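Local coordinates for glutathione transferase gst1-6 (Anopheles dirus, PDB 1V2A), which probably catalyses the conjugation of glutathione to electrophilic compounds, releasing a halide from halogenated substrates, and works as a homodimer, at residues L22-N27 / E73-D78. Numbering follows the deposited sequence.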
loop_
_atom_site.group_PDB
_atom_site.type_symbol
_atom_site.label_atom_id
_atom_site.label_comp_id
_atom_site.label_asym_id
_atom_site.label_seq_id
_atom_site.Cartn_x
_atom_site.Cartn_y
_atom_site.Cartn_z
ATOM N N LEU B 22 20.638 8.388 6.351
ATOM C CA LEU B 22 21.006 9.379 5.337
ATOM C C LEU B 22 21.433 10.754 5.856
ATOM O O LEU B 22 21.646 11.677 5.060
ATOM C CB LEU B 22 19.848 9.579 4.355
ATOM C CG LEU B 22 19.250 8.373 3.626
ATOM C CD1 LEU B 22 17.995 8.814 2.901
ATOM C CD2 LEU B 22 20.260 7.778 2.648
ATOM N N GLY B 23 21.530 10.901 7.173
ATOM C CA GLY B 23 21.942 12.170 7.749
ATOM C C GLY B 23 20.965 13.320 7.587
ATOM O O GLY B 23 21.380 14.464 7.368
ATOM N N ILE B 24 19.671 13.037 7.703
ATOM C CA ILE B 24 18.662 14.080 7.560
ATOM C C ILE B 24 18.180 14.547 8.929
ATOM O O ILE B 24 17.865 13.733 9.803
ATOM C CB ILE B 24 17.410 13.590 6.765
ATOM C CG1 ILE B 24 17.819 12.980 5.425
ATOM C CG2 ILE B 24 16.480 14.761 6.486
ATOM C CD1 ILE B 24 16.645 12.433 4.633
ATOM N N THR B 25 18.117 15.861 9.116
ATOM C CA THR B 25 17.648 16.396 10.382
ATOM C C THR B 25 16.131 16.490 10.367
ATOM O O THR B 25 15.540 17.164 9.521
ATOM C CB THR B 25 18.215 17.802 10.677
ATOM O OG1 THR B 25 19.635 17.721 10.851
ATOM C CG2 THR B 25 17.591 18.368 11.957
ATOM N N LEU B 26 15.508 15.798 11.311
ATOM C CA LEU B 26 14.066 15.813 11.430
ATOM C C LEU B 26 13.667 16.580 12.686
ATOM O O LEU B 26 14.121 16.256 13.787
ATOM C CB LEU B 26 13.523 14.387 11.523
ATOM C CG LEU B 26 13.536 13.482 10.291
ATOM C CD1 LEU B 26 12.924 12.146 10.655
ATOM C CD2 LEU B 26 12.749 14.124 9.161
ATOM N N ASN B 27 12.838 17.606 12.514
ATOM C CA ASN B 27 12.345 18.382 13.646
ATOM C C ASN B 27 11.148 17.593 14.163
ATOM O O ASN B 27 10.019 17.796 13.724
ATOM C CB ASN B 27 11.917 19.786 13.200
ATOM C CG ASN B 27 11.030 20.492 14.227
ATOM O OD1 ASN B 27 11.257 20.403 15.437
ATOM N ND2 ASN B 27 10.022 21.208 13.742
ATOM N N GLU B 73 14.564 9.961 -2.407
ATOM C CA GLU B 73 14.680 10.644 -3.696
ATOM C C GLU B 73 15.222 12.051 -3.515
ATOM O O GLU B 73 16.070 12.499 -4.278
ATOM C CB GLU B 73 13.313 10.702 -4.405
ATOM C CG GLU B 73 12.626 9.332 -4.531
ATOM C CD GLU B 73 11.415 9.328 -5.457
ATOM O OE1 GLU B 73 10.473 10.127 -5.253
ATOM O OE2 GLU B 73 11.412 8.508 -6.394
ATOM N N THR B 74 14.737 12.738 -2.487
ATOM C CA THR B 74 15.165 14.101 -2.204
ATOM C C THR B 74 16.543 14.241 -1.547
ATOM O O THR B 74 17.322 15.123 -1.920
ATOM C CB THR B 74 14.148 14.813 -1.293
ATOM O OG1 THR B 74 12.846 14.756 -1.887
ATOM C CG2 THR B 74 14.535 16.263 -1.101
ATOM N N TYR B 75 16.854 13.376 -0.582
ATOM C CA TYR B 75 18.122 13.498 0.131
ATOM C C TYR B 75 19.175 12.403 -0.002
ATOM O O TYR B 75 20.325 12.610 0.386
ATOM C CB TYR B 75 17.826 13.741 1.613
ATOM C CG TYR B 75 17.001 14.980 1.837
ATOM C CD1 TYR B 75 17.512 16.238 1.533
ATOM C CD2 TYR B 75 15.691 14.897 2.300
ATOM C CE1 TYR B 75 16.742 17.383 1.676
ATOM C CE2 TYR B 75 14.911 16.037 2.449
ATOM C CZ TYR B 75 15.444 17.278 2.132
ATOM O OH TYR B 75 14.681 18.414 2.257
ATOM N N ALA B 76 18.807 11.249 -0.545
ATOM C CA ALA B 76 19.775 10.165 -0.691
ATOM C C ALA B 76 20.886 10.507 -1.672
ATOM O O ALA B 76 20.630 10.837 -2.828
ATOM C CB ALA B 76 19.078 8.892 -1.137
ATOM N N LYS B 77 22.121 10.425 -1.194
ATOM C CA LYS B 77 23.298 10.698 -2.009
ATOM C C LYS B 77 23.505 9.521 -2.960
ATOM O O LYS B 77 24.286 9.596 -3.909
ATOM C CB LYS B 77 24.523 10.875 -1.101
ATOM C CG LYS B 77 25.873 10.805 -1.804
ATOM C CD LYS B 77 26.022 11.890 -2.865
ATOM C CE LYS B 77 27.347 11.764 -3.605
ATOM N NZ LYS B 77 27.497 10.433 -4.254
ATOM N N ASP B 78 22.791 8.434 -2.687
ATOM C CA ASP B 78 22.862 7.219 -3.493
ATOM C C ASP B 78 21.444 6.757 -3.798
ATOM O O ASP B 78 20.478 7.272 -3.233
ATOM C CB ASP B 78 23.575 6.094 -2.730
ATOM C CG ASP B 78 24.917 6.514 -2.176
ATOM O OD1 ASP B 78 24.970 7.473 -1.373
ATOM O OD2 ASP B 78 25.928 5.876 -2.535
#
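Ile24 and Tyr75 form the tight part of this apolar contact. The isoleucine side chain crosses the tyrosine at about a right angle, and its CD1 lies 3.5 Å from both Tyr75 CB and Tyr75 CD2, approaching the ring obliquely. With CG1 beside the backbone N (chi1 -53°) and the chain then extended, the long branch of Ile24 reaches both atoms. Thr74 CG2 lies over the centre of one ring face, 3.4 Å above its plane, while the phenol oxygen hydrogen-bonds Asp56; a tyrosine thus serves apolar packing and a polar tether. Leu22 and Ala76 meet more loosely: the branched leucine sets both methyls against the alanine methyl, Leu22 CD2 4.1 Å and Leu22 CD1 4.2 Å from Ala76 CB. The small alanine lets the chains approach, Leu22 CA and Ala76 CA being 6.2 Å apart. No hydrogen bond joins the segments, and the exposed Lys77 leads its side chain away from 22-27. Gly23, whose positive phi (68°) suits glycine, ends helix 13-22 in a Schellman motif. The contact joins the end of helix 13-22 and its following loop to the end of helix 64-75 and Ala76 in the thioredoxin-like N-terminal domain of glutathione transferases.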